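Local coordinates for protein fructose-bisphosphate aldolase (Slackia heliotrinireducens, PDB 4MOZ) that belongs to the DeoC/LacD family of aldolases and folds as a closed barrel of eight parallel strands ringed by helices, at residues Ile60-Pro65 with Ile273-Leu278; Gly78-Gln83 with Pro95-Leu100; Lys189-Ile194 with Pro213-Glu218; Thr236-Ala241 with Gly262-Asn267. One frame throughout, in Å; residues are numbered along the deposited sequence.

Contact 1. Residues Ile60-Pro65 with Ile273-Leu278; sequences ISDSDP and IHQRSL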
loop_
_atom_site.group_PDB
_atom_site.type_symbol
_atom_site.label_atom_id
_atom_site.label_comp_id
_atom_site.label_asym_id
_atom_site.label_seq_id
_atom_site.Cartn_x
_atom_site.Cartn_y
_atom_site.Cartn_z
ATOM N N ILE C 60 -20.578 30.037 24.715
ATOM C CA ILE C 60 -21.356 29.875 23.486
ATOM C C ILE C 60 -20.620 30.329 22.213
ATOM O O ILE C 60 -20.856 29.786 21.135
ATOM C CB ILE C 60 -22.761 30.530 23.598
ATOM C CG1 ILE C 60 -23.664 30.115 22.426
ATOM C CG2 ILE C 60 -22.668 32.049 23.732
ATOM C CD1 ILE C 60 -23.881 28.617 22.304
ATOM N N SER C 61 -19.717 31.299 22.340
ATOM C CA SER C 61 -18.945 31.769 21.183
ATOM C C SER C 61 -17.990 30.705 20.615
ATOM O O SER C 61 -17.602 30.785 19.451
ATOM C CB SER C 61 -18.193 33.066 21.507
ATOM O OG SER C 61 -17.223 32.856 22.521
ATOM N N ASP C 62 -17.633 29.709 21.427
ATOM C CA ASP C 62 -16.750 28.614 20.984
ATOM C C ASP C 62 -17.415 27.631 20.000
ATOM O O ASP C 62 -16.734 26.824 19.356
ATOM C CB ASP C 62 -16.183 27.852 22.188
ATOM C CG ASP C 62 -14.875 27.135 21.869
ATOM O OD1 ASP C 62 -14.189 27.520 20.894
ATOM O OD2 ASP C 62 -14.520 26.190 22.609
ATOM N N SER C 63 -18.738 27.705 19.879
ATOM C CA SER C 63 -19.455 26.869 18.923
ATOM C C SER C 63 -19.284 27.347 17.473
ATOM O O SER C 63 -19.588 26.612 16.543
ATOM C CB SER C 63 -20.933 26.767 19.294
ATOM O OG SER C 63 -21.550 28.032 19.204
ATOM N N ASP C 64 -18.797 28.569 17.283
ATOM C CA ASP C 64 -18.465 29.071 15.948
ATOM C C ASP C 64 -16.950 28.972 15.757
ATOM O O ASP C 64 -16.196 29.558 16.524
ATOM C CB ASP C 64 -18.941 30.523 15.783
ATOM C CG ASP C 64 -18.738 31.074 14.366
ATOM O OD1 ASP C 64 -17.954 30.519 13.565
ATOM O OD2 ASP C 64 -19.381 32.095 14.052
ATOM N N PRO C 65 -16.501 28.224 14.736
ATOM C CA PRO C 65 -15.070 28.026 14.470
ATOM C C PRO C 65 -14.271 29.308 14.219
ATOM O O PRO C 65 -13.062 29.318 14.457
ATOM C CB PRO C 65 -15.064 27.159 13.213
ATOM C CG PRO C 65 -16.360 26.430 13.268
ATOM C CD PRO C 65 -17.338 27.407 13.841
ATOM N N ILE C 273 -7.876 27.944 26.356
ATOM C CA ILE C 273 -8.065 29.244 25.730
ATOM C C ILE C 273 -9.455 29.367 25.095
ATOM O O ILE C 273 -10.253 30.221 25.499
ATOM C CB ILE C 273 -6.981 29.537 24.669
ATOM C CG1 ILE C 273 -5.606 29.690 25.328
ATOM C CG2 ILE C 273 -7.339 30.786 23.879
ATOM C CD1 ILE C 273 -4.440 29.609 24.355
ATOM N N HIS C 274 -9.750 28.506 24.117
ATOM C CA HIS C 274 -10.914 28.721 23.259
ATOM C C HIS C 274 -12.266 28.479 23.877
ATOM O O HIS C 274 -13.257 28.984 23.367
ATOM C CB HIS C 274 -10.774 28.030 21.896
ATOM C CG HIS C 274 -10.714 26.517 21.960
ATOM N ND1 HIS C 274 -11.763 25.759 22.350
ATOM C CD2 HIS C 274 -9.691 25.629 21.622
ATOM C CE1 HIS C 274 -11.421 24.461 22.289
ATOM N NE2 HIS C 274 -10.152 24.382 21.843
ATOM N N GLN C 275 -12.325 27.746 24.990
ATOM C CA GLN C 275 -13.600 27.554 25.711
ATOM C C GLN C 275 -14.095 28.812 26.445
ATOM O O GLN C 275 -15.237 28.858 26.914
ATOM C CB GLN C 275 -13.523 26.367 26.670
ATOM C CG GLN C 275 -13.447 25.029 25.953
ATOM C CD GLN C 275 -13.327 23.844 26.888
ATOM O OE1 GLN C 275 -13.139 23.996 28.094
ATOM N NE2 GLN C 275 -13.432 22.647 26.328
ATOM N N ARG C 276 -13.239 29.826 26.531
ATOM C CA ARG C 276 -13.581 31.095 27.166
ATOM C C ARG C 276 -14.156 32.066 26.141
ATOM O O ARG C 276 -13.988 31.874 24.935
ATOM C CB ARG C 276 -12.341 31.708 27.825
ATOM C CG ARG C 276 -11.766 30.876 28.957
ATOM C CD ARG C 276 -10.385 31.368 29.355
ATOM N NE ARG C 276 -9.678 30.374 30.158
ATOM C CZ ARG C 276 -9.698 30.311 31.488
ATOM N NH1 ARG C 276 -9.019 29.359 32.107
ATOM N NH2 ARG C 276 -10.389 31.191 32.200
ATOM N N SER C 277 -14.829 33.107 26.627
ATOM C CA SER C 277 -15.322 34.186 25.770
ATOM C C SER C 277 -14.149 34.859 25.073
ATOM O O SER C 277 -13.023 34.813 25.570
ATOM C CB SER C 277 -16.093 35.217 26.596
ATOM O OG SER C 277 -15.226 35.909 27.482
ATOM N N LEU C 278 -14.414 35.487 23.930
ATOM C CA LEU C 278 -13.362 36.101 23.116
ATOM C C LEU C 278 -12.423 36.998 23.933
ATOM O O LEU C 278 -11.203 36.843 23.861
ATOM C CB LEU C 278 -13.963 36.853 21.916
ATOM C CG LEU C 278 -13.018 37.552 20.924
ATOM C CD1 LEU C 278 -12.001 36.588 20.318
ATOM C CD2 LEU C 278 -13.805 38.261 19.829
#
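A histidine-carboxylate pair, His274 with Asp62, ties the 3-10 turn of residues 60-63 to the short helix that follows the last strand of the barrel. His274 ND1 gives its hydrogen to Asp62 OD2 at 2.8 Å, with an N-H...O angle of 154°. The acceptor lies at the edge of the imidazole, near the ring plane, and ND1 meets OD2 on its syn side, slightly out of the carboxylate plane; the two planes are 42° apart. Asp62 CG, anti to its backbone N (chi1 -156°), stands on the side of His274.

Gln275 lays its CG 3.7 Å from Asp62 OD2, a van der Waals contact of a methylene with the carboxylate oxygen, while its amide NE2 is bonded to Asp52 O. Ser61 OG comes 4.0 Å from Ser277 CA, a loose contact; its hydrogen bond goes to Asp59. The turn is closed on its own side, where Ile60 O accepts from both Ser63 N and Ser63 OG, the latter at 2.7 Å.

With ND1 bonded, NE2 weakly held by Gln44 OE1 and Phe53 stacked on it, the imidazole is probably restricted in rotation. This buried histidine-carboxylate hydrogen bond joins the loop between helices 44-47 and 66-74, in the connection that follows strand 37-41, to the segment after strand 266-269, two strands adjacent in the closed TIM barrel.

Contact 2. Residues Gly78-Gln83 with Pro95-Leu100; sequences GVMAGQ and PNVNYL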
loop_
_atom_site.group_PDB
_atom_site.type_symbol
_atom_site.label_atom_id
_atom_site.label_comp_id
_atom_site.label_asym_id
_atom_site.label_seq_id
_atom_site.Cartn_x
_atom_site.Cartn_y
_atom_site.Cartn_z
ATOM N N GLY C 78 2.367 32.396 19.266
ATOM C CA GLY C 78 3.506 32.108 18.400
ATOM C C GLY C 78 2.985 31.546 17.094
ATOM O O GLY C 78 3.132 32.171 16.037
ATOM N N VAL C 79 2.369 30.364 17.176
ATOM C CA VAL C 79 1.709 29.739 16.030
ATOM C C VAL C 79 0.281 29.295 16.358
ATOM O O VAL C 79 -0.035 28.965 17.508
ATOM C CB VAL C 79 2.485 28.513 15.471
ATOM C CG1 VAL C 79 3.869 28.908 14.978
ATOM C CG2 VAL C 79 2.571 27.387 16.495
HETATM N N MSE C 80 -0.577 29.319 15.345
HETATM C CA MSE C 80 -1.874 28.679 15.440
HETATM C C MSE C 80 -1.795 27.371 14.678
HETATM O O MSE C 80 -1.521 27.362 13.476
HETATM C CB MSE C 80 -2.969 29.561 14.852
HETATM C CG MSE C 80 -4.342 28.919 14.911
HETATM SE SE MSE C 80 -5.647 29.931 13.904
HETATM C CE MSE C 80 -7.188 28.762 14.125
ATOM N N ALA C 81 -2.021 26.271 15.389
ATOM C CA ALA C 81 -1.978 24.934 14.792
ATOM C C ALA C 81 -3.379 24.423 14.484
ATOM O O ALA C 81 -4.230 24.351 15.375
ATOM C CB ALA C 81 -1.241 23.960 15.700
ATOM N N GLY C 82 -3.613 24.078 13.219
ATOM C CA GLY C 82 -4.899 23.526 12.794
ATOM C C GLY C 82 -4.803 22.722 11.513
ATOM O O GLY C 82 -3.782 22.765 10.818
ATOM N N GLN C 83 -5.871 21.988 11.196
ATOM C CA GLN C 83 -5.931 21.205 9.961
ATOM C C GLN C 83 -5.887 22.104 8.729
ATOM O O GLN C 83 -6.324 23.262 8.777
ATOM C CB GLN C 83 -7.186 20.329 9.926
ATOM C CG GLN C 83 -7.163 19.144 10.882
ATOM C CD GLN C 83 -7.644 19.502 12.277
ATOM O OE1 GLN C 83 -8.116 20.622 12.520
ATOM N NE2 GLN C 83 -7.527 18.553 13.207
ATOM N N PRO C 95 -4.880 36.852 7.577
ATOM C CA PRO C 95 -3.556 36.569 7.002
ATOM C C PRO C 95 -2.375 36.748 7.957
ATOM O O PRO C 95 -1.328 36.140 7.744
ATOM C CB PRO C 95 -3.451 37.557 5.831
ATOM C CG PRO C 95 -4.390 38.671 6.164
ATOM C CD PRO C 95 -5.424 38.150 7.126
ATOM N N ASN C 96 -2.539 37.563 8.997
ATOM C CA ASN C 96 -1.427 37.898 9.896
ATOM C C ASN C 96 -1.341 36.966 11.093
ATOM O O ASN C 96 -1.344 37.404 12.244
ATOM C CB ASN C 96 -1.526 39.351 10.365
ATOM C CG ASN C 96 -1.738 40.317 9.221
ATOM O OD1 ASN C 96 -2.614 41.178 9.283
ATOM N ND2 ASN C 96 -0.948 40.168 8.161
ATOM N N VAL C 97 -1.288 35.673 10.805
ATOM C CA VAL C 97 -1.132 34.645 11.819
ATOM C C VAL C 97 -0.073 33.691 11.273
ATOM O O VAL C 97 -0.024 33.436 10.064
ATOM C CB VAL C 97 -2.458 33.878 12.063
ATOM C CG1 VAL C 97 -2.274 32.768 13.090
ATOM C CG2 VAL C 97 -3.565 34.821 12.515
ATOM N N ASN C 98 0.790 33.197 12.154
ATOM C CA ASN C 98 1.732 32.152 11.781
ATOM C C ASN C 98 1.022 30.811 11.895
ATOM O O ASN C 98 0.736 30.347 13.003
ATOM C CB ASN C 98 2.978 32.181 12.674
ATOM C CG ASN C 98 3.701 33.517 12.643
ATOM O OD1 ASN C 98 3.911 34.103 11.582
ATOM N ND2 ASN C 98 4.102 33.996 13.812
ATOM N N TYR C 99 0.725 30.202 10.749
ATOM C CA TYR C 99 -0.010 28.936 10.716
ATOM C C TYR C 99 0.898 27.715 10.739
ATOM O O TYR C 99 1.891 27.643 10.007
ATOM C CB TYR C 99 -0.951 28.872 9.506
ATOM C CG TYR C 99 -2.100 29.856 9.585
ATOM C CD1 TYR C 99 -3.188 29.622 10.434
ATOM C CD2 TYR C 99 -2.100 31.020 8.812
ATOM C CE1 TYR C 99 -4.237 30.523 10.511
ATOM C CE2 TYR C 99 -3.146 31.929 8.880
ATOM C CZ TYR C 99 -4.212 31.677 9.730
ATOM O OH TYR C 99 -5.255 32.576 9.801
ATOM N N LEU C 100 0.545 26.769 11.606
ATOM C CA LEU C 100 1.163 25.456 11.630
ATOM C C LEU C 100 0.098 24.449 11.203
ATOM O O LEU C 100 -0.917 24.275 11.893
ATOM C CB LEU C 100 1.663 25.126 13.033
ATOM C CG LEU C 100 2.563 23.894 13.168
ATOM C CD1 LEU C 100 4.024 24.310 13.193
ATOM C CD2 LEU C 100 2.227 23.133 14.437
HETATM O O HOH W 1 0.795 33.654 15.098
#
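Leu100 and Met80, a selenomethionine, bury the most surface where strands 79-82 and 99-102 run side by side, and Asn98 follows them. The backbones are parallel and in register, Met80 beside Tyr99 and Ala81 beside Leu100. Leu100 N reaches Met80 O at 2.8 Å, and Leu100 O accepts from Gly82 N at 3.0 Å. One step back, Met80 N bonds to Asn98 O.

Leu100 CD2 packs 3.8 Å from Ala81 CB, and its CB faces Val79 CG2. Met80 leaves by the other face of the sheet as an extended chain. Its CB meets Val97 CG1 at 3.7 Å. In the conformer described, one of two, SE lies 3.7 Å from Tyr99 CE1 and the two side chains run alongside each other, pointing the same way; this oblique Met-aromatic contact is therefore not certain. Val97 CB also rests over the Tyr99 ring, offset toward the rim.

Asn98 ties the strand entrance: ND2 donates to Gly78 O at 3.0 Å, in the plane of its own amide, and a water joins the same oxygen to Asn98 N. Asn98 OD1 is taken by Asn137.

This is the pairing inside a beta-alpha-beta unit with helix 84-90. Met80 and Tyr99 face helix 66-74, whereas Ala81 and Leu100 turn inward, to Leu39 of the adjoining strand 37-41 and to Trp176 of strand 172-177.

Contact 3. Residues Lys189-Ile194 with Pro213-Glu218; sequences KAPTTI and PPVATE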
loop_
_atom_site.group_PDB
_atom_site.type_symbol
_atom_site.label_atom_id
_atom_site.label_comp_id
_atom_site.label_asym_id
_atom_site.label_seq_id
_atom_site.Cartn_x
_atom_site.Cartn_y
_atom_site.Cartn_z
ATOM N N LYS C 189 1.842 8.572 31.506
ATOM C CA LYS C 189 2.457 9.808 31.983
ATOM C C LYS C 189 3.556 9.570 33.024
ATOM O O LYS C 189 3.896 10.465 33.806
ATOM C CB LYS C 189 1.375 10.773 32.490
ATOM C CG LYS C 189 0.446 11.245 31.381
ATOM C CD LYS C 189 -0.768 11.990 31.900
ATOM C CE LYS C 189 -1.624 12.463 30.738
ATOM N NZ LYS C 189 -2.894 13.076 31.210
ATOM N N ALA C 190 4.119 8.363 33.022
ATOM C CA ALA C 190 5.308 8.077 33.815
ATOM C C ALA C 190 6.470 8.924 33.291
ATOM O O ALA C 190 6.547 9.199 32.091
ATOM C CB ALA C 190 5.650 6.596 33.759
ATOM N N PRO C 191 7.365 9.363 34.194
ATOM C CA PRO C 191 8.529 10.162 33.787
ATOM C C PRO C 191 9.355 9.538 32.649
ATOM O O PRO C 191 9.752 10.254 31.729
ATOM C CB PRO C 191 9.354 10.251 35.071
ATOM C CG PRO C 191 8.335 10.173 36.162
ATOM C CD PRO C 191 7.258 9.253 35.664
ATOM N N THR C 192 9.595 8.226 32.710
ATOM C CA THR C 192 10.385 7.528 31.684
ATOM C C THR C 192 9.678 7.508 30.331
ATOM O O THR C 192 10.323 7.588 29.282
ATOM C CB THR C 192 10.717 6.072 32.083
ATOM O OG1 THR C 192 9.506 5.373 32.389
ATOM C CG2 THR C 192 11.657 6.025 33.292
ATOM N N THR C 193 8.353 7.403 30.360
ATOM C CA THR C 193 7.547 7.418 29.148
ATOM C C THR C 193 7.659 8.766 28.434
ATOM O O THR C 193 7.864 8.816 27.217
ATOM C CB THR C 193 6.078 7.114 29.464
ATOM O OG1 THR C 193 5.983 5.830 30.096
ATOM C CG2 THR C 193 5.237 7.113 28.200
ATOM N N ILE C 194 7.537 9.845 29.204
ATOM C CA ILE C 194 7.618 11.205 28.681
ATOM C C ILE C 194 9.018 11.492 28.139
ATOM O O ILE C 194 9.169 12.113 27.087
ATOM C CB ILE C 194 7.229 12.242 29.761
ATOM C CG1 ILE C 194 5.816 11.967 30.306
ATOM C CG2 ILE C 194 7.364 13.669 29.236
ATOM C CD1 ILE C 194 4.712 11.912 29.270
ATOM N N PRO C 213 2.656 16.528 30.504
ATOM C CA PRO C 213 3.465 16.630 31.714
ATOM C C PRO C 213 3.521 15.272 32.422
ATOM O O PRO C 213 2.499 14.591 32.517
ATOM C CB PRO C 213 2.709 17.663 32.562
ATOM C CG PRO C 213 1.308 17.645 32.041
ATOM C CD PRO C 213 1.431 17.348 30.579
ATOM N N PRO C 214 4.717 14.859 32.881
ATOM C CA PRO C 214 4.821 13.621 33.658
ATOM C C PRO C 214 4.230 13.784 35.054
ATOM O O PRO C 214 4.199 14.894 35.581
ATOM C CB PRO C 214 6.331 13.387 33.753
ATOM C CG PRO C 214 6.942 14.737 33.571
ATOM C CD PRO C 214 6.035 15.472 32.627
ATOM N N VAL C 215 3.761 12.688 35.643
ATOM C CA VAL C 215 3.285 12.711 37.027
ATOM C C VAL C 215 4.421 13.038 38.006
ATOM O O VAL C 215 5.601 12.807 37.713
ATOM C CB VAL C 215 2.609 11.379 37.450
ATOM C CG1 VAL C 215 1.318 11.153 36.675
ATOM C CG2 VAL C 215 3.562 10.197 37.293
ATOM N N ALA C 216 4.053 13.597 39.156
ATOM C CA ALA C 216 4.979 13.732 40.271
ATOM C C ALA C 216 5.260 12.351 40.845
ATOM O O ALA C 216 4.413 11.455 40.778
ATOM C CB ALA C 216 4.398 14.640 41.344
ATOM N N THR C 217 6.458 12.181 41.388
ATOM C CA THR C 217 6.832 10.951 42.083
ATOM C C THR C 217 7.279 11.303 43.505
ATOM O O THR C 217 7.348 12.483 43.861
ATOM C CB THR C 217 7.943 10.183 41.329
ATOM O OG1 THR C 217 9.007 11.080 40.985
ATOM C CG2 THR C 217 7.394 9.553 40.052
ATOM N N GLU C 218 7.572 10.288 44.317
ATOM C CA GLU C 218 8.079 10.512 45.675
ATOM C C GLU C 218 9.332 11.385 45.636
ATOM O O GLU C 218 9.490 12.302 46.442
ATOM C CB GLU C 218 8.391 9.183 46.378
ATOM C CG GLU C 218 7.286 8.131 46.308
ATOM C CD GLU C 218 6.011 8.524 47.046
ATOM O OE1 GLU C 218 6.087 9.261 48.058
ATOM O OE2 GLU C 218 4.924 8.083 46.614
#
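Pro214 and Ile194 meet crosswise, at about a right angle, where the start of helix 191-204 rests against the loop after strand 208-210. Ile194 CG1 comes within 3.8 Å of Pro214 CB, and its other branch, CG2, lies 4.1 Å from Pro214 CD, so the two branches span one side of the proline ring. Ile194 CG1 is anti to the carbonyl carbon (chi1 -57°), which leaves CG2 anti to the backbone N. Pro191 crosses Val215 in the same perpendicular manner, its CD 4.1 Å from Val215 CG2, but it faces Thr217 tip to tip, Pro191 CG to Thr217 CG2 at 4.0 Å.

One backbone hydrogen bond joins the two segments, from Val215 N to Lys189 O at 2.9 Å. Beside it, Pro214 CA makes a CH...O contact with the same oxygen. Lys189 lays its CB near Pro213 O, then runs extended and away. In the helix's first turn, Ala190 O, of the N-cap residue, accepts from Ile194 N.

Helix 222-232 backs the contact: Asn225 touches both Pro191 and Pro214 and bonds to Val215 O and Thr217 OG1, Leu226 covers Pro214, and Ala229 meets Ile194, so loop, helix 191-204 and helix 222-232 pack together.

Contact 4. Residues Thr236-Ala241 with Gly262-Asn267; sequences TGLVCA and GGASGN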
loop_
_atom_site.group_PDB
_atom_site.type_symbol
_atom_site.label_atom_id
_atom_site.label_comp_id
_atom_site.label_asym_id
_atom_site.label_seq_id
_atom_site.Cartn_x
_atom_site.Cartn_y
_atom_site.Cartn_z
ATOM N N THR C 236 16.165 19.363 20.159
ATOM C CA THR C 236 14.737 19.507 19.868
ATOM C C THR C 236 14.092 20.161 21.089
ATOM O O THR C 236 14.221 19.660 22.207
ATOM C CB THR C 236 14.069 18.142 19.553
ATOM O OG1 THR C 236 14.580 17.633 18.317
ATOM C CG2 THR C 236 12.549 18.268 19.440
ATOM N N GLY C 237 13.417 21.288 20.873
ATOM C CA GLY C 237 12.762 22.018 21.955
ATOM C C GLY C 237 11.509 21.309 22.424
ATOM O O GLY C 237 10.665 20.925 21.614
ATOM N N LEU C 238 11.389 21.127 23.733
ATOM C CA LEU C 238 10.233 20.448 24.300
ATOM C C LEU C 238 9.170 21.464 24.691
ATOM O O LEU C 238 9.463 22.460 25.354
ATOM C CB LEU C 238 10.648 19.609 25.509
ATOM C CG LEU C 238 9.559 18.865 26.288
ATOM C CD1 LEU C 238 10.153 17.624 26.936
ATOM C CD2 LEU C 238 8.887 19.762 27.323
ATOM N N VAL C 239 7.935 21.224 24.267
ATOM C CA VAL C 239 6.825 22.046 24.732
ATOM C C VAL C 239 5.857 21.166 25.500
ATOM O O VAL C 239 5.689 19.986 25.190
ATOM C CB VAL C 239 6.124 22.849 23.607
ATOM C CG1 VAL C 239 7.148 23.580 22.748
ATOM C CG2 VAL C 239 5.249 21.965 22.744
ATOM N N CYS C 240 5.243 21.740 26.520
ATOM C CA CYS C 240 4.361 20.982 27.377
ATOM C C CYS C 240 2.996 21.662 27.467
ATOM O O CYS C 240 2.673 22.535 26.652
ATOM C CB CYS C 240 5.008 20.831 28.751
ATOM S SG CYS C 240 4.416 19.409 29.679
ATOM N N ALA C 241 2.195 21.255 28.448
ATOM C CA ALA C 241 0.866 21.826 28.650
ATOM C C ALA C 241 0.524 21.933 30.138
ATOM O O ALA C 241 0.956 21.111 30.945
ATOM C CB ALA C 241 -0.185 20.999 27.915
ATOM N N GLY C 262 11.558 22.730 34.499
ATOM C CA GLY C 262 11.459 21.572 33.609
ATOM C C GLY C 262 12.249 21.669 32.316
ATOM O O GLY C 262 12.375 20.683 31.591
ATOM N N GLY C 263 12.766 22.858 32.016
ATOM C CA GLY C 263 13.575 23.066 30.816
ATOM C C GLY C 263 12.808 23.109 29.500
ATOM O O GLY C 263 13.405 22.959 28.430
ATOM N N ALA C 264 11.495 23.322 29.570
ATOM C CA ALA C 264 10.663 23.461 28.369
ATOM C C ALA C 264 11.062 24.672 27.519
ATOM O O ALA C 264 11.501 25.694 28.050
ATOM C CB ALA C 264 9.192 23.545 28.752
ATOM N N SER C 265 10.917 24.541 26.201
ATOM C CA SER C 265 11.175 25.632 25.266
ATOM C C SER C 265 9.877 26.301 24.819
ATOM O O SER C 265 9.854 27.062 23.845
ATOM C CB SER C 265 11.933 25.119 24.046
ATOM O OG SER C 265 13.272 24.818 24.382
ATOM N N GLY C 266 8.794 26.012 25.531
ATOM C CA GLY C 266 7.515 26.630 25.242
ATOM C C GLY C 266 6.339 25.836 25.756
ATOM O O GLY C 266 6.480 24.998 26.647
ATOM N N ASN C 267 5.169 26.109 25.187
ATOM C CA ASN C 267 3.930 25.463 25.606
ATOM C C ASN C 267 2.930 25.314 24.462
ATOM O O ASN C 267 3.040 25.995 23.438
ATOM C CB ASN C 267 3.296 26.224 26.775
ATOM C CG ASN C 267 3.439 27.730 26.640
ATOM O OD1 ASN C 267 2.941 28.343 25.686
ATOM N ND2 ASN C 267 4.128 28.340 27.602
HETATM O O HOH W 2 13.241 22.530 25.744
#
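Strands 237-240 and 266-269 pair in parallel, Cys240 beside Asn267, through few direct bonds: Ser265 N to Leu238 O at 2.7 Å, and a weak one from Cys240 N to Gly266 O at 3.5 Å. CH...O contacts from Val239 CA to Gly266 O and from Asn267 CA to Cys240 O accompany them.

Leu238 CD2 packs 4.1 Å from Ala264 CB. The backbone of Gly266 takes angles open chiefly to glycine, and Val239 CG1, anti to its own carbonyl carbon (chi1 -49°), packs directly on it, with Val239 CG1 3.8 Å from Gly266 C. Ser265 sets CB and OG against Gly237 CA, with Ser265 OG 3.7 Å from Gly237 CA. Asn267 CB rests near Cys240 O, while its amide ND2 bonds to Thr292 OG1.

A water completes the entrance of the pair. It accepts from Leu238 N, donates to Gly263 O at 2.7 Å and is hydrogen-bonded to Ser265 OG. It thus adds a bridge between the seventh and eighth barrel strands, and probably helps to join them where the direct bonds are few.

All four contacts belong to one closed eight-stranded barrel. Contacts 2 and 4 lie within its sheet, between strands two and three and between strands seven and eight, their centres about 18 Å apart. Along the chain, contacts 2, 3 and 4 follow in series, and contact 1 encloses them all, bringing the connection after strand 37-41 to that after strand 266-269, where the barrel closes. Contact 3 lies near the periphery, as contact 1 does, about 31 Å from it between centres, yet touches contact 4, where Pro213 packs on Cys240 and Ala241. Sheet pairings and outer loop contacts together thus hold distant parts of the chain in one closed barrel.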